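Local coordinates for Phospholipase/Carboxylesterase (Dyadobacter fermentans, PDB 4H0C), which probably hydrolyses carboxylic ester bonds, and perhaps palmitoyl thioesters on proteins, as a member of the alpha/beta hydrolase superfamily, at residues K43-D48 with Q202-T207; W62-F67 with Q75-S80; Y117-A122 with G147-T152. All coordinates share one frame; numbering follows the deposited sequence.

Interaction 1. Residues K43-D48 with Q202-T207; sequences KVLKLD and QLVNNT
The flat group that carries this contact is the carboxamide of Asn205. Val44 O meets it at the amino side and lies almost in the amide plane, 3° out of it. Lys46 N approaches the other end from above the carbonyl plane, 48° out of it. Both are hydrogen bonds. Asn205 ND2 donates to Val44 O at 3.0 Å, nearly straight, with an N-H...O angle of 166°. Lys46 N donates to Asn205 OD1 at 2.9 Å. The two bonds grip the backbone before and after Leu45 and fix the rotation of the amide. Asn205 CG is anti to its own carbonyl carbon, which sends the amide out from the helix to the loop. Leu45 CA also rests against Asn205 OD1, at 3.5 Å.

Beside this polar pair is a small apolar one. Leu45 CD2 touches Val204 CG1 at 4.1 Å, and the two side chains cross obliquely. Val204 also packs on Ile129 and Phe155 of the sheet. Lys46 sets its CB 3.7 Å from Asn205 OD1; beyond CB the Lys46 chain bends at its third and fourth torsions. The Lys46 side chain is about 7 Å from the sodium ion bound by Ile208 and Lys210. Lys46 is also the centre of an inverse gamma turn.

One helix asparagine thus reads both a C=O and an N-H of a loop. In this alpha/beta hydrolase fold it ties the C-terminal helix 198-206 to the loop between helix 35-39 and strand 50-55.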
loop_
_atom_site.group_PDB
_atom_site.type_symbol
_atom_site.label_atom_id
_atom_site.label_comp_id
_atom_site.label_asym_id
_atom_site.label_seq_id
_atom_site.Cartn_x
_atom_site.Cartn_y
_atom_site.Cartn_z
ATOM N N LYS A 43 13.126 10.942 0.012
ATOM C CA LYS A 43 14.296 11.546 0.649
ATOM C C LYS A 43 14.994 10.589 1.617
ATOM O O LYS A 43 16.164 10.789 1.937
ATOM C CB LYS A 43 13.930 12.849 1.354
ATOM C CG LYS A 43 13.601 13.987 0.397
ATOM C CD LYS A 43 13.111 15.190 1.178
ATOM C CE LYS A 43 12.451 16.213 0.272
ATOM N NZ LYS A 43 11.695 17.203 1.085
ATOM N N VAL A 44 14.279 9.555 2.078
ATOM C CA VAL A 44 14.797 8.600 3.081
ATOM C C VAL A 44 14.696 7.124 2.655
ATOM O O VAL A 44 15.477 6.294 3.126
ATOM C CB VAL A 44 14.196 8.806 4.507
ATOM C CG1 VAL A 44 14.599 10.165 5.064
ATOM C CG2 VAL A 44 12.674 8.628 4.533
ATOM N N LEU A 45 13.742 6.801 1.778
ATOM C CA LEU A 45 13.649 5.472 1.182
ATOM C C LEU A 45 14.503 5.377 -0.079
ATOM O O LEU A 45 14.608 6.352 -0.843
ATOM C CB LEU A 45 12.195 5.169 0.815
ATOM C CG LEU A 45 11.236 4.963 1.982
ATOM C CD1 LEU A 45 9.797 4.891 1.482
ATOM C CD2 LEU A 45 11.590 3.700 2.764
ATOM N N LYS A 46 15.110 4.203 -0.290
ATOM C CA LYS A 46 15.950 3.944 -1.471
ATOM C C LYS A 46 15.062 3.726 -2.700
ATOM O O LYS A 46 14.777 2.580 -3.070
ATOM C CB LYS A 46 16.847 2.715 -1.197
ATOM C CG LYS A 46 17.864 2.391 -2.280
ATOM C CD LYS A 46 18.918 1.379 -1.813
ATOM C CE LYS A 46 19.275 0.365 -2.896
ATOM N NZ LYS A 46 19.230 0.845 -4.305
ATOM N N LEU A 47 14.627 4.825 -3.326
ATOM C CA LEU A 47 13.725 4.763 -4.491
ATOM C C LEU A 47 14.347 5.431 -5.712
ATOM O O LEU A 47 13.653 5.787 -6.659
ATOM C CB LEU A 47 12.397 5.442 -4.161
ATOM C CG LEU A 47 11.649 4.808 -2.981
ATOM C CD1 LEU A 47 10.480 5.694 -2.610
ATOM C CD2 LEU A 47 11.188 3.392 -3.319
ATOM N N ASP A 48 15.660 5.621 -5.684
ATOM C CA ASP A 48 16.304 6.464 -6.691
ATOM C C ASP A 48 16.292 5.857 -8.107
ATOM O O ASP A 48 16.493 6.585 -9.077
ATOM C CB ASP A 48 17.714 6.844 -6.249
ATOM C CG ASP A 48 18.641 5.670 -6.265
ATOM O OD1 ASP A 48 18.493 4.801 -5.380
ATOM O OD2 ASP A 48 19.510 5.617 -7.166
ATOM N N GLN A 202 15.166 2.056 7.640
ATOM C CA GLN A 202 16.431 1.341 7.420
ATOM C C GLN A 202 16.158 -0.103 7.037
ATOM O O GLN A 202 16.831 -0.661 6.158
ATOM C CB GLN A 202 17.296 1.280 8.678
ATOM C CG GLN A 202 17.745 2.587 9.297
ATOM C CD GLN A 202 18.698 2.344 10.465
ATOM O OE1 GLN A 202 18.378 2.642 11.624
ATOM N NE2 GLN A 202 19.873 1.775 10.166
ATOM N N LEU A 203 15.212 -0.722 7.745
ATOM C CA LEU A 203 14.916 -2.122 7.513
ATOM C C LEU A 203 14.386 -2.331 6.107
ATOM O O LEU A 203 14.805 -3.269 5.419
ATOM C CB LEU A 203 13.957 -2.678 8.561
ATOM C CG LEU A 203 13.733 -4.190 8.498
ATOM C CD1 LEU A 203 15.044 -4.974 8.426
ATOM C CD2 LEU A 203 12.892 -4.583 9.707
ATOM N N VAL A 204 13.492 -1.445 5.673
ATOM C CA VAL A 204 12.951 -1.544 4.318
ATOM C C VAL A 204 14.076 -1.336 3.292
ATOM O O VAL A 204 14.148 -2.036 2.270
ATOM C CB VAL A 204 11.765 -0.578 4.110
ATOM C CG1 VAL A 204 11.460 -0.415 2.635
ATOM C CG2 VAL A 204 10.538 -1.126 4.840
ATOM N N ASN A 205 14.965 -0.386 3.563
ATOM C CA ASN A 205 16.059 -0.109 2.616
ATOM C C ASN A 205 17.030 -1.265 2.455
ATOM O O ASN A 205 17.577 -1.459 1.373
ATOM C CB ASN A 205 16.820 1.154 3.028
ATOM C CG ASN A 205 16.040 2.422 2.754
ATOM O OD1 ASN A 205 15.069 2.428 1.983
ATOM N ND2 ASN A 205 16.468 3.511 3.374
ATOM N N ASN A 206 17.223 -2.031 3.530
ATOM C CA ASN A 206 18.152 -3.170 3.542
ATOM C C ASN A 206 17.530 -4.498 3.126
ATOM O O ASN A 206 18.233 -5.507 3.015
ATOM C CB ASN A 206 18.801 -3.314 4.917
ATOM C CG ASN A 206 19.692 -2.145 5.259
ATOM O OD1 ASN A 206 20.474 -1.667 4.433
ATOM N ND2 ASN A 206 19.585 -1.681 6.487
ATOM N N THR A 207 16.219 -4.489 2.881
ATOM C CA THR A 207 15.494 -5.703 2.516
ATOM C C THR A 207 14.717 -5.494 1.223
ATOM O O THR A 207 15.233 -5.773 0.131
ATOM C CB THR A 207 14.586 -6.210 3.667
ATOM O OG1 THR A 207 13.617 -5.207 4.026
ATOM C CG2 THR A 207 15.438 -6.570 4.908
#

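Interaction 2. Residues W62-F67 with Q75-S80; sequences WYPYSF and QPALDS
The loop 62-67 runs past the first turn of helix 77-94, with Tyr63 CA 5.3 Å from Ala77 CA and no hydrogen bond between the segments. In the alpha/beta hydrolase fold this loop follows strand 50-55, and its Trp62 touches what is probably the nucleophile elbow. The contact is mostly apolar. Ala77 CB points at the loop and meets Pro64 CD at 4.1 Å. Tyr63 CD2 touches Leu78 CD1 at 4.0 Å, the two side chains lying side by side and pointing the same way. Tyr63 OH is hydrogen-bonded to a citrate, probably from the crystallisation liquor; the Tyr63 side chain lies near, without touching, a probable Ser-His-Asp triad. Tyr65 O lies in plane at the edge of the Tyr63 ring. The indole of Trp62 turns to other partners: it stacks on His29, and NE1 bonds His29 O. Trp62 O comes within 3.6 Å of Ala77 O, but its hydrogen bond is to His7 NE2. Before the helix the peptide bond to Pro76 is cis. Gln75 folds back on the helix start, and Asp79 N donates to a lone pair of Gln75 OE1 at 2.9 Å.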
loop_
_atom_site.group_PDB
_atom_site.type_symbol
_atom_site.label_atom_id
_atom_site.label_comp_id
_atom_site.label_asym_id
_atom_site.label_seq_id
_atom_site.Cartn_x
_atom_site.Cartn_y
_atom_site.Cartn_z
ATOM N N TRP A 62 -8.950 7.926 1.183
ATOM C CA TRP A 62 -9.346 6.766 0.348
ATOM C C TRP A 62 -10.735 6.241 0.606
ATOM O O TRP A 62 -11.426 5.830 -0.326
ATOM C CB TRP A 62 -8.292 5.655 0.407
ATOM C CG TRP A 62 -6.949 6.157 -0.067
ATOM C CD1 TRP A 62 -5.767 6.304 0.668
ATOM C CD2 TRP A 62 -6.616 6.591 -1.426
ATOM N NE1 TRP A 62 -4.761 6.796 -0.129
ATOM C CE2 TRP A 62 -5.213 7.012 -1.399
ATOM C CE3 TRP A 62 -7.336 6.703 -2.607
ATOM C CZ2 TRP A 62 -4.564 7.499 -2.546
ATOM C CZ3 TRP A 62 -6.686 7.182 -3.745
ATOM C CH2 TRP A 62 -5.328 7.579 -3.710
ATOM N N TYR A 63 -11.155 6.255 1.863
ATOM C CA TYR A 63 -12.494 5.765 2.232
ATOM C C TYR A 63 -12.827 6.413 3.584
ATOM O O TYR A 63 -11.905 6.730 4.360
ATOM C CB TYR A 63 -12.514 4.201 2.288
ATOM C CG TYR A 63 -11.317 3.600 2.995
ATOM C CD1 TYR A 63 -11.268 3.546 4.401
ATOM C CD2 TYR A 63 -10.205 3.139 2.282
ATOM C CE1 TYR A 63 -10.153 3.034 5.062
ATOM C CE2 TYR A 63 -9.118 2.596 2.930
ATOM C CZ TYR A 63 -9.083 2.575 4.316
ATOM O OH TYR A 63 -7.992 2.083 4.963
ATOM N N PRO A 64 -14.127 6.622 3.877
ATOM C CA PRO A 64 -14.516 7.544 4.969
ATOM C C PRO A 64 -14.310 7.107 6.424
ATOM O O PRO A 64 -14.168 7.961 7.296
ATOM C CB PRO A 64 -16.012 7.771 4.720
ATOM C CG PRO A 64 -16.448 6.545 3.961
ATOM C CD PRO A 64 -15.285 6.231 3.052
ATOM N N TYR A 65 -14.315 5.800 6.670
ATOM C CA TYR A 65 -14.334 5.249 8.019
ATOM C C TYR A 65 -13.124 4.381 8.294
ATOM O O TYR A 65 -12.295 4.171 7.392
ATOM C CB TYR A 65 -15.636 4.458 8.198
ATOM C CG TYR A 65 -16.860 5.314 7.940
ATOM C CD1 TYR A 65 -17.067 6.500 8.669
ATOM C CD2 TYR A 65 -17.803 4.957 6.983
ATOM C CE1 TYR A 65 -18.184 7.292 8.454
ATOM C CE2 TYR A 65 -18.928 5.745 6.771
ATOM C CZ TYR A 65 -19.103 6.908 7.499
ATOM O OH TYR A 65 -20.212 7.683 7.271
ATOM N N SER A 66 -13.017 3.873 9.531
ATOM C CA SER A 66 -11.974 2.891 9.864
ATOM C C SER A 66 -11.904 1.811 8.796
ATOM O O SER A 66 -12.943 1.369 8.282
ATOM C CB SER A 66 -12.277 2.222 11.200
ATOM O OG SER A 66 -11.420 1.113 11.414
ATOM N N PHE A 67 -10.686 1.364 8.493
ATOM C CA PHE A 67 -10.495 0.224 7.599
ATOM C C PHE A 67 -11.216 -1.028 8.091
ATOM O O PHE A 67 -11.527 -1.912 7.295
ATOM C CB PHE A 67 -8.999 -0.038 7.315
ATOM C CG PHE A 67 -8.289 -0.896 8.342
ATOM C CD1 PHE A 67 -7.735 -2.122 7.968
ATOM C CD2 PHE A 67 -8.109 -0.454 9.658
ATOM C CE1 PHE A 67 -7.054 -2.905 8.895
ATOM C CE2 PHE A 67 -7.422 -1.226 10.585
ATOM C CZ PHE A 67 -6.911 -2.463 10.207
ATOM N N GLN A 75 -17.948 1.722 1.035
ATOM C CA GLN A 75 -18.225 1.584 -0.397
ATOM C C GLN A 75 -19.244 2.637 -0.811
ATOM O O GLN A 75 -20.149 2.947 -0.025
ATOM C CB GLN A 75 -18.760 0.181 -0.690
ATOM C CG GLN A 75 -17.720 -0.920 -0.535
ATOM C CD GLN A 75 -16.619 -0.866 -1.588
ATOM O OE1 GLN A 75 -16.476 0.121 -2.324
ATOM N NE2 GLN A 75 -15.830 -1.932 -1.662
ATOM N N PRO A 76 -19.148 3.160 -2.047
ATOM C CA PRO A 76 -18.284 2.778 -3.182
ATOM C C PRO A 76 -16.893 3.425 -3.234
ATOM O O PRO A 76 -16.142 3.126 -4.149
ATOM C CB PRO A 76 -19.115 3.221 -4.392
ATOM C CG PRO A 76 -19.790 4.449 -3.875
ATOM C CD PRO A 76 -20.218 4.071 -2.487
ATOM N N ALA A 77 -16.543 4.262 -2.256
ATOM C CA ALA A 77 -15.240 4.949 -2.243
ATOM C C ALA A 77 -14.068 3.973 -2.307
ATOM O O ALA A 77 -13.101 4.206 -3.065
ATOM C CB ALA A 77 -15.114 5.839 -1.015
ATOM N N LEU A 78 -14.166 2.875 -1.554
ATOM C CA LEU A 78 -13.091 1.861 -1.553
ATOM C C LEU A 78 -12.878 1.257 -2.950
ATOM O O LEU A 78 -11.748 1.230 -3.437
ATOM C CB LEU A 78 -13.328 0.756 -0.498
ATOM C CG LEU A 78 -12.302 -0.401 -0.539
ATOM C CD1 LEU A 78 -10.898 0.106 -0.223
ATOM C CD2 LEU A 78 -12.695 -1.526 0.428
ATOM N N ASP A 79 -13.963 0.798 -3.595
ATOM C CA ASP A 79 -13.879 0.254 -4.948
ATOM C C ASP A 79 -13.281 1.288 -5.874
ATOM O O ASP A 79 -12.462 0.955 -6.733
ATOM C CB ASP A 79 -15.247 -0.171 -5.466
ATOM C CG ASP A 79 -15.667 -1.530 -4.959
ATOM O OD1 ASP A 79 -14.793 -2.282 -4.452
ATOM O OD2 ASP A 79 -16.881 -1.851 -5.079
ATOM N N SER A 80 -13.679 2.551 -5.686
ATOM C CA SER A 80 -13.128 3.633 -6.500
ATOM C C SER A 80 -11.627 3.788 -6.247
ATOM O O SER A 80 -10.851 4.008 -7.187
ATOM C CB SER A 80 -13.852 4.951 -6.224
ATOM O OG SER A 80 -13.518 5.889 -7.235
#

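Interaction 3. Residues Y117-A122 with G147-T152; sequences YTTRNA and GDFKQT
Tyr117 opens the segment with its ring under Asn121 ND2, which lies over one face toward the rim. Thr118 presents its carbonyl: Thr118 O is 3.4 Å from Phe149 CZ. Its hydroxyl turns back to Thr114 O. Thr119 OG1 stands in plane at the edge of the Phe149 ring, 3.8 Å from CZ, while bonded to Leu115 O. Asn121 ND2 donates to a lone pair of Tyr117 O at 2.9 Å. Ala122 carries the contact. Its CB sits 3.6 Å from the centroid of the Phe149 ring, 7° off the normal, a CH-pi contact. Ala122 O takes a weak hydrogen bond from Asp148 N at 3.3 Å. Gly147 CA also approaches Ala122 O, and a CB on Gly147 would clash there.

Two turns shape the second segment. Asp148 OD1 accepts from Lys150 N at 2.9 Å, an Asx turn. A type I' turn runs from Phe149 to Thr152, with Phe149 O gripped by both Thr152 N and Thr152 OG1. An alanine in place of Phe149 would remove the ring under Ala122 CB and would probably loosen the loop against the helix end.

The ring also packs on Leu177 of helix 167-179 and Ile128 of strand 127-131, so the contact joins the end of helix 109-120 to the loop entering strand 153-160, while Tyr117 packs on helix 77-94.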
loop_
_atom_site.group_PDB
_atom_site.type_symbol
_atom_site.label_atom_id
_atom_site.label_comp_id
_atom_site.label_asym_id
_atom_site.label_seq_id
_atom_site.Cartn_x
_atom_site.Cartn_y
_atom_site.Cartn_z
ATOM N N TYR A 117 -5.254 -3.825 -2.278
ATOM C CA TYR A 117 -5.096 -3.889 -3.724
ATOM C C TYR A 117 -4.215 -5.051 -4.172
ATOM O O TYR A 117 -4.570 -5.812 -5.081
ATOM C CB TYR A 117 -4.547 -2.575 -4.326
ATOM C CG TYR A 117 -4.275 -2.758 -5.800
ATOM C CD1 TYR A 117 -5.312 -2.640 -6.721
ATOM C CD2 TYR A 117 -3.012 -3.161 -6.272
ATOM C CE1 TYR A 117 -5.091 -2.856 -8.079
ATOM C CE2 TYR A 117 -2.787 -3.375 -7.626
ATOM C CZ TYR A 117 -3.829 -3.235 -8.520
ATOM O OH TYR A 117 -3.635 -3.453 -9.862
ATOM N N THR A 118 -3.058 -5.171 -3.541
ATOM C CA THR A 118 -2.096 -6.169 -3.992
ATOM C C THR A 118 -2.590 -7.592 -3.719
ATOM O O THR A 118 -2.255 -8.477 -4.454
ATOM C CB THR A 118 -0.687 -5.953 -3.431
ATOM O OG1 THR A 118 -0.763 -5.885 -2.015
ATOM C CG2 THR A 118 -0.098 -4.638 -3.969
ATOM N N THR A 119 -3.374 -7.786 -2.657
ATOM C CA THR A 119 -3.873 -9.107 -2.269
ATOM C C THR A 119 -5.109 -9.510 -3.112
ATOM O O THR A 119 -5.335 -10.701 -3.403
ATOM C CB THR A 119 -4.083 -9.158 -0.749
ATOM O OG1 THR A 119 -2.871 -8.701 -0.121
ATOM C CG2 THR A 119 -4.343 -10.596 -0.264
ATOM N N ARG A 120 -5.874 -8.521 -3.568
ATOM C CA ARG A 120 -6.933 -8.822 -4.557
ATOM C C ARG A 120 -6.353 -9.133 -5.927
ATOM O O ARG A 120 -7.044 -9.719 -6.776
ATOM C CB ARG A 120 -7.900 -7.635 -4.662
ATOM C CG ARG A 120 -8.801 -7.488 -3.441
ATOM C CD ARG A 120 -9.862 -6.444 -3.708
ATOM N NE ARG A 120 -10.653 -6.169 -2.515
ATOM C CZ ARG A 120 -11.930 -5.792 -2.531
ATOM N NH1 ARG A 120 -12.590 -5.708 -3.688
ATOM N NH2 ARG A 120 -12.548 -5.538 -1.393
ATOM N N ASN A 121 -5.098 -8.720 -6.148
ATOM C CA ASN A 121 -4.456 -8.789 -7.461
ATOM C C ASN A 121 -3.054 -9.337 -7.333
ATOM O O ASN A 121 -2.100 -8.707 -7.780
ATOM C CB ASN A 121 -4.420 -7.390 -8.097
ATOM C CG ASN A 121 -5.813 -6.836 -8.326
ATOM O OD1 ASN A 121 -6.495 -7.230 -9.279
ATOM N ND2 ASN A 121 -6.252 -5.934 -7.456
ATOM N N ALA A 122 -2.925 -10.469 -6.641
ATOM C CA ALA A 122 -1.594 -10.992 -6.277
ATOM C C ALA A 122 -0.899 -11.549 -7.502
ATOM O O ALA A 122 -1.499 -12.270 -8.277
ATOM C CB ALA A 122 -1.685 -12.035 -5.172
ATOM N N GLY A 147 -4.768 -14.832 -6.771
ATOM C CA GLY A 147 -3.450 -14.723 -7.353
ATOM C C GLY A 147 -2.400 -15.467 -6.549
ATOM O O GLY A 147 -2.719 -16.220 -5.622
ATOM N N ASP A 148 -1.136 -15.295 -6.936
ATOM C CA ASP A 148 -0.019 -15.872 -6.175
ATOM C C ASP A 148 1.115 -14.865 -6.189
ATOM O O ASP A 148 1.452 -14.339 -7.247
ATOM C CB ASP A 148 0.440 -17.205 -6.790
ATOM C CG ASP A 148 1.405 -17.964 -5.867
ATOM O OD1 ASP A 148 2.620 -17.639 -5.836
ATOM O OD2 ASP A 148 0.950 -18.893 -5.164
ATOM N N PHE A 149 1.676 -14.551 -5.029
ATOM C CA PHE A 149 2.721 -13.537 -4.990
ATOM C C PHE A 149 4.092 -13.974 -5.568
ATOM O O PHE A 149 4.969 -13.133 -5.796
ATOM C CB PHE A 149 2.881 -12.985 -3.575
ATOM C CG PHE A 149 1.807 -12.016 -3.182
ATOM C CD1 PHE A 149 1.769 -10.732 -3.725
ATOM C CD2 PHE A 149 0.858 -12.369 -2.233
ATOM C CE1 PHE A 149 0.800 -9.819 -3.318
ATOM C CE2 PHE A 149 -0.125 -11.472 -1.824
ATOM C CZ PHE A 149 -0.157 -10.192 -2.362
ATOM N N LYS A 150 4.261 -15.272 -5.800
ATOM C CA LYS A 150 5.500 -15.799 -6.370
ATOM C C LYS A 150 6.709 -15.287 -5.577
ATOM O O LYS A 150 7.724 -14.902 -6.156
ATOM C CB LYS A 150 5.620 -15.414 -7.856
ATOM C CG LYS A 150 4.428 -15.815 -8.727
ATOM C CD LYS A 150 4.483 -17.289 -9.107
ATOM C CE LYS A 150 3.811 -17.558 -10.462
ATOM N NZ LYS A 150 2.334 -17.384 -10.452
ATOM N N GLN A 151 6.576 -15.259 -4.251
ATOM C CA GLN A 151 7.678 -14.918 -3.346
ATOM C C GLN A 151 7.960 -13.412 -3.281
ATOM O O GLN A 151 9.004 -13.013 -2.748
ATOM C CB GLN A 151 8.978 -15.718 -3.662
ATOM C CG GLN A 151 8.710 -17.206 -3.792
ATOM C CD GLN A 151 9.946 -18.045 -3.959
ATOM O OE1 GLN A 151 11.086 -17.545 -3.963
ATOM N NE2 GLN A 151 9.733 -19.344 -4.061
ATOM N N THR A 152 7.027 -12.577 -3.760
ATOM C CA THR A 152 7.153 -11.104 -3.592
ATOM C C THR A 152 7.514 -10.754 -2.141
ATOM O O THR A 152 6.790 -11.148 -1.208
ATOM C CB THR A 152 5.833 -10.355 -3.911
ATOM O OG1 THR A 152 5.463 -10.549 -5.273
ATOM C CG2 THR A 152 5.977 -8.860 -3.643
#

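In the fold
From the N terminus, the chain first passes 43-48, whose partner 202-207 comes near its end. Interaction 1 therefore closes a loop holding most of the fold, five of the seven sheet strands included. Both other contacts lie within it, one after the other, and none cross. Interaction 2 closes a short loop onto the first turn of helix 77-94. Interaction 3 then opens at the end of helix 109-120 and closes before strand 153-160, with strand 127-131 in between. Interactions 1 and 2 lie on opposite sides of the chain's centre, their centres 29 Å apart. Interactions 2 and 3 touch by packing, with Asp79 OD1 4.1 Å from Arg120 NH1.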